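Local coordinates for conserved protein (Methanothermobacter thermautotrophicus, PDB 1I36) that binds NADP in a Rossmann-type domain and resembles 3-hydroxyacid dehydrogenases, though its own reaction is not known, at residues 8-17 with 37-46. The protein carries 1 engineered substitution. Sequence-based numbering, arbitrary orientation.
Sequences FGEVAQTLAS and TIERARTVGV. With NAP (NADP nicotinamide-adenine-dinucleotide phosphate), chain C.
Gln13 OE1 takes a hydrogen bond from Arg40 NH1 at 2.7 Å. The oxygen lies in the guanidinium plane, but the bond is bent, with 132° at the hydrogen. The amide and guanidinium planes are 75° apart. Gln13 reaches across fully extended, CG anti to the backbone N (chi1 179°). One face of the Arg40 guanidinium lies over the start of helix 10-17, with Glu10 N 3.7 Å from its plane, over the centre. With an alanine at Arg40, Gln13 OE1 would probably lose this donor, and the backbone at Gly9 and Glu10 the flat group that covers it. This turn fits the glycine-rich loop of a Rossmann fold (GxGxxA type). Glu10 N and Val11 N each bond a different phosphate of the cofactor, Val11 N to NADP O2N at 2.8 Å. Gly9 CA is 3.1 Å from NADP O5B, where a side chain would clash. Thr37 OG1 lies 2.6 Å from NADP O1X of the 2'-phosphate. The Phe8 ring packs on Ala41, CE2 against its CA, and Phe8 CZ meets Val46 CG1 at 3.4 Å. Val44 CG2 sits at the ring edge and also touches Gln13 CG. The two helices run nearly parallel, their axes 10.0 Å apart. Ala12 and Ala16 rest on strand 2-6, while Phe8 and Val46 reach strand 25-28.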
loop_
_atom_site.group_PDB
_atom_site.type_symbol
_atom_site.label_atom_id
_atom_site.label_comp_id
_atom_site.label_asym_id
_atom_site.label_seq_id
_atom_site.Cartn_x
_atom_site.Cartn_y
_atom_site.Cartn_z
ATOM N N PHE A 8 -30.304 11.257 -17.163
ATOM C CA PHE A 8 -29.501 12.074 -18.068
ATOM C C PHE A 8 -28.781 13.138 -17.297
ATOM O O PHE A 8 -29.056 14.332 -17.420
ATOM C CB PHE A 8 -30.309 12.635 -19.252
ATOM C CG PHE A 8 -29.474 12.905 -20.471
ATOM C CD1 PHE A 8 -29.274 11.919 -21.424
ATOM C CD2 PHE A 8 -28.838 14.128 -20.632
ATOM C CE1 PHE A 8 -28.435 12.138 -22.533
ATOM C CE2 PHE A 8 -28.003 14.369 -21.726
ATOM C CZ PHE A 8 -27.803 13.367 -22.675
ATOM N N GLY A 9 -27.892 12.655 -16.442
ATOM C CA GLY A 9 -27.085 13.497 -15.590
ATOM C C GLY A 9 -25.696 13.669 -16.153
ATOM O O GLY A 9 -25.522 13.637 -17.366
ATOM N N GLU A 10 -24.714 13.826 -15.271
ATOM C CA GLU A 10 -23.336 14.051 -15.682
ATOM C C GLU A 10 -22.721 12.931 -16.512
ATOM O O GLU A 10 -22.041 13.198 -17.503
ATOM C CB GLU A 10 -22.443 14.341 -14.472
ATOM C CG GLU A 10 -20.992 14.557 -14.870
ATOM C CD GLU A 10 -20.143 15.189 -13.777
ATOM O OE1 GLU A 10 -20.226 14.761 -12.611
ATOM O OE2 GLU A 10 -19.369 16.115 -14.100
ATOM N N VAL A 11 -22.887 11.690 -16.065
ATOM C CA VAL A 11 -22.351 10.545 -16.817
ATOM C C VAL A 11 -22.990 10.436 -18.197
ATOM O O VAL A 11 -22.290 10.404 -19.209
ATOM C CB VAL A 11 -22.573 9.247 -16.057
ATOM C CG1 VAL A 11 -22.228 8.041 -16.938
ATOM C CG2 VAL A 11 -21.719 9.281 -14.800
ATOM N N ALA A 12 -24.319 10.397 -18.236
ATOM C CA ALA A 12 -25.052 10.286 -19.494
ATOM C C ALA A 12 -24.689 11.410 -20.469
ATOM O O ALA A 12 -24.494 11.170 -21.662
ATOM C CB ALA A 12 -26.573 10.299 -19.225
ATOM N N GLN A 13 -24.620 12.642 -19.967
ATOM C CA GLN A 13 -24.275 13.781 -20.828
ATOM C C GLN A 13 -22.915 13.584 -21.482
ATOM O O GLN A 13 -22.764 13.766 -22.680
ATOM C CB GLN A 13 -24.251 15.085 -20.037
ATOM C CG GLN A 13 -23.877 16.324 -20.894
ATOM C CD GLN A 13 -23.863 17.646 -20.106
ATOM O OE1 GLN A 13 -23.819 17.653 -18.869
ATOM N NE2 GLN A 13 -23.853 18.775 -20.834
ATOM N N THR A 14 -21.922 13.257 -20.665
ATOM C CA THR A 14 -20.561 13.046 -21.130
ATOM C C THR A 14 -20.480 11.988 -22.229
ATOM O O THR A 14 -19.915 12.243 -23.296
ATOM C CB THR A 14 -19.662 12.664 -19.944
ATOM O OG1 THR A 14 -19.737 13.697 -18.958
ATOM C CG2 THR A 14 -18.232 12.500 -20.376
ATOM N N LEU A 15 -21.037 10.805 -21.963
ATOM C CA LEU A 15 -21.038 9.700 -22.928
ATOM C C LEU A 15 -21.911 9.995 -24.138
ATOM O O LEU A 15 -21.506 9.729 -25.259
ATOM C CB LEU A 15 -21.549 8.404 -22.260
ATOM C CG LEU A 15 -20.735 7.911 -21.053
ATOM C CD1 LEU A 15 -21.363 6.648 -20.448
ATOM C CD2 LEU A 15 -19.308 7.649 -21.485
ATOM N N ALA A 16 -23.119 10.511 -23.922
ATOM C CA ALA A 16 -24.010 10.815 -25.036
ATOM C C ALA A 16 -23.389 11.838 -25.995
ATOM O O ALA A 16 -23.466 11.683 -27.209
ATOM C CB ALA A 16 -25.347 11.313 -24.530
ATOM N N SER A 17 -22.742 12.854 -25.437
ATOM C CA SER A 17 -22.103 13.901 -26.209
ATOM C C SER A 17 -21.007 13.320 -27.134
ATOM O O SER A 17 -20.912 13.696 -28.322
ATOM C CB SER A 17 -21.525 14.931 -25.230
ATOM O OG SER A 17 -20.942 16.015 -25.897
ATOM N N THR A 37 -31.825 18.345 -15.817
ATOM C CA THR A 37 -31.715 17.166 -16.676
ATOM C C THR A 37 -32.221 17.476 -18.087
ATOM O O THR A 37 -31.598 17.073 -19.078
ATOM C CB THR A 37 -32.477 15.963 -16.071
ATOM O OG1 THR A 37 -31.778 15.500 -14.904
ATOM C CG2 THR A 37 -32.607 14.814 -17.078
ATOM N N ILE A 38 -33.340 18.201 -18.172
ATOM C CA ILE A 38 -33.926 18.585 -19.458
ATOM C C ILE A 38 -32.932 19.503 -20.167
ATOM O O ILE A 38 -32.731 19.406 -21.379
ATOM C CB ILE A 38 -35.310 19.310 -19.274
ATOM C CG1 ILE A 38 -36.335 18.339 -18.680
ATOM C CG2 ILE A 38 -35.835 19.811 -20.612
ATOM C CD1 ILE A 38 -37.657 18.984 -18.264
ATOM N N GLU A 39 -32.245 20.324 -19.386
ATOM C CA GLU A 39 -31.264 21.255 -19.927
ATOM C C GLU A 39 -30.028 20.523 -20.472
ATOM O O GLU A 39 -29.545 20.854 -21.554
ATOM C CB GLU A 39 -30.884 22.291 -18.868
ATOM C CG GLU A 39 -30.019 23.441 -19.363
ATOM C CD GLU A 39 -30.619 24.185 -20.568
ATOM O OE1 GLU A 39 -31.873 24.259 -20.693
ATOM O OE2 GLU A 39 -29.820 24.694 -21.394
ATOM N N ARG A 40 -29.520 19.530 -19.739
ATOM C CA ARG A 40 -28.362 18.779 -20.221
ATOM C C ARG A 40 -28.723 18.088 -21.538
ATOM O O ARG A 40 -27.950 18.117 -22.500
ATOM C CB ARG A 40 -27.949 17.706 -19.221
ATOM C CG ARG A 40 -27.376 18.176 -17.918
ATOM C CD ARG A 40 -27.181 16.901 -17.093
ATOM N NE ARG A 40 -26.746 17.128 -15.726
ATOM C CZ ARG A 40 -25.511 17.471 -15.385
ATOM N NH1 ARG A 40 -24.585 17.628 -16.319
ATOM N NH2 ARG A 40 -25.206 17.663 -14.111
ATOM N N ALA A 41 -29.912 17.489 -21.564
ATOM C CA ALA A 41 -30.415 16.773 -22.726
ATOM C C ALA A 41 -30.500 17.654 -23.974
ATOM O O ALA A 41 -30.140 17.232 -25.072
ATOM C CB ALA A 41 -31.789 16.177 -22.419
ATOM N N ARG A 42 -30.985 18.878 -23.801
ATOM C CA ARG A 42 -31.122 19.797 -24.924
ATOM C C ARG A 42 -29.796 20.436 -25.337
ATOM O O ARG A 42 -29.631 20.804 -26.502
ATOM C CB ARG A 42 -32.231 20.821 -24.636
ATOM C CG ARG A 42 -33.563 20.112 -24.450
ATOM C CD ARG A 42 -34.771 21.017 -24.380
ATOM N NE ARG A 42 -35.977 20.191 -24.388
ATOM C CZ ARG A 42 -37.130 20.511 -23.808
ATOM N NH1 ARG A 42 -37.265 21.662 -23.162
ATOM N NH2 ARG A 42 -38.131 19.641 -23.822
ATOM N N THR A 43 -28.854 20.546 -24.395
ATOM C CA THR A 43 -27.524 21.087 -24.690
ATOM C C THR A 43 -26.801 20.081 -25.607
ATOM O O THR A 43 -26.089 20.467 -26.545
ATOM C CB THR A 43 -26.678 21.267 -23.406
ATOM O OG1 THR A 43 -27.248 22.302 -22.602
ATOM C CG2 THR A 43 -25.237 21.654 -23.748
ATOM N N VAL A 44 -26.980 18.788 -25.310
ATOM C CA VAL A 44 -26.372 17.714 -26.087
ATOM C C VAL A 44 -27.119 17.523 -27.404
ATOM O O VAL A 44 -26.497 17.237 -28.431
ATOM C CB VAL A 44 -26.345 16.366 -25.282
ATOM C CG1 VAL A 44 -25.869 15.197 -26.167
ATOM C CG2 VAL A 44 -25.429 16.499 -24.079
ATOM N N GLY A 45 -28.441 17.718 -27.386
ATOM C CA GLY A 45 -29.241 17.536 -28.591
ATOM C C GLY A 45 -29.748 16.110 -28.768
ATOM O O GLY A 45 -29.819 15.582 -29.885
ATOM N N VAL A 46 -30.129 15.484 -27.661
ATOM C CA VAL A 46 -30.627 14.119 -27.704
ATOM C C VAL A 46 -32.044 14.051 -28.233
ATOM O O VAL A 46 -32.785 15.019 -28.171
ATOM C CB VAL A 46 -30.587 13.450 -26.304
ATOM C CG1 VAL A 46 -29.149 13.382 -25.794
ATOM C CG2 VAL A 46 -31.455 14.217 -25.335
HETATM P PA NAP C . -26.548 12.926 -11.745
HETATM O O1A NAP C . -26.817 12.414 -10.414
HETATM O O2A NAP C . -25.425 13.562 -12.402
HETATM O O5B NAP C . -27.519 12.172 -12.876
HETATM C C5B NAP C . -28.554 11.044 -12.663
HETATM C C4B NAP C . -29.651 11.650 -13.405
HETATM O O4B NAP C . -30.662 10.396 -13.238
HETATM C C3B NAP C . -30.604 12.318 -12.982
HETATM O O3B NAP C . -30.258 13.102 -14.044
HETATM C C2B NAP C . -32.068 12.309 -12.779
HETATM O O2B NAP C . -33.043 12.952 -13.249
HETATM C C1B NAP C . -32.026 10.946 -13.128
HETATM N N9A NAP C . -32.897 10.126 -12.263
HETATM C C8A NAP C . -33.159 9.982 -10.896
HETATM N N7A NAP C . -34.123 9.116 -10.675
HETATM C C5A NAP C . -34.515 8.661 -11.919
HETATM C C6A NAP C . -35.509 7.723 -12.352
HETATM N N6A NAP C . -36.297 7.079 -11.488
HETATM N N1A NAP C . -35.643 7.494 -13.714
HETATM C C2A NAP C . -34.852 8.149 -14.612
HETATM N N3A NAP C . -33.904 9.048 -14.279
HETATM C C4A NAP C . -33.780 9.255 -12.900
HETATM O O3 NAP C . -25.597 11.560 -11.632
HETATM P PN NAP C . -24.204 11.008 -12.435
HETATM O O1N NAP C . -23.010 11.708 -11.853
HETATM O O2N NAP C . -24.535 11.222 -13.848
HETATM O O5D NAP C . -24.004 9.448 -12.257
HETATM C C5D NAP C . -24.977 8.495 -12.756
HETATM C C4D NAP C . -24.621 7.124 -12.210
HETATM O O4D NAP C . -23.265 6.655 -12.480
HETATM C C3D NAP C . -24.760 6.988 -10.673
HETATM O O3D NAP C . -25.324 5.722 -10.204
HETATM C C2D NAP C . -23.385 7.183 -10.130
HETATM O O2D NAP C . -23.187 6.587 -8.881
HETATM C C1D NAP C . -22.514 6.595 -11.263
HETATM N N1N NAP C . -21.155 7.155 -11.336
HETATM C C2N NAP C . -20.966 8.527 -11.549
HETATM C C3N NAP C . -19.602 8.967 -11.616
HETATM C C7N NAP C . -19.261 10.363 -11.838
HETATM O O7N NAP C . -18.071 10.727 -11.903
HETATM N N7N NAP C . -20.215 11.317 -11.989
HETATM C C4N NAP C . -18.560 8.025 -11.472
HETATM C C5N NAP C . -18.769 6.704 -11.263
HETATM C C6N NAP C . -20.066 6.268 -11.199
HETATM P P2B NAP C . -33.477 14.238 -12.288
HETATM O O1X NAP C . -32.440 15.321 -12.387
HETATM O O2X NAP C . -34.729 14.575 -12.909
HETATM O O3X NAP C . -33.514 13.731 -10.931
#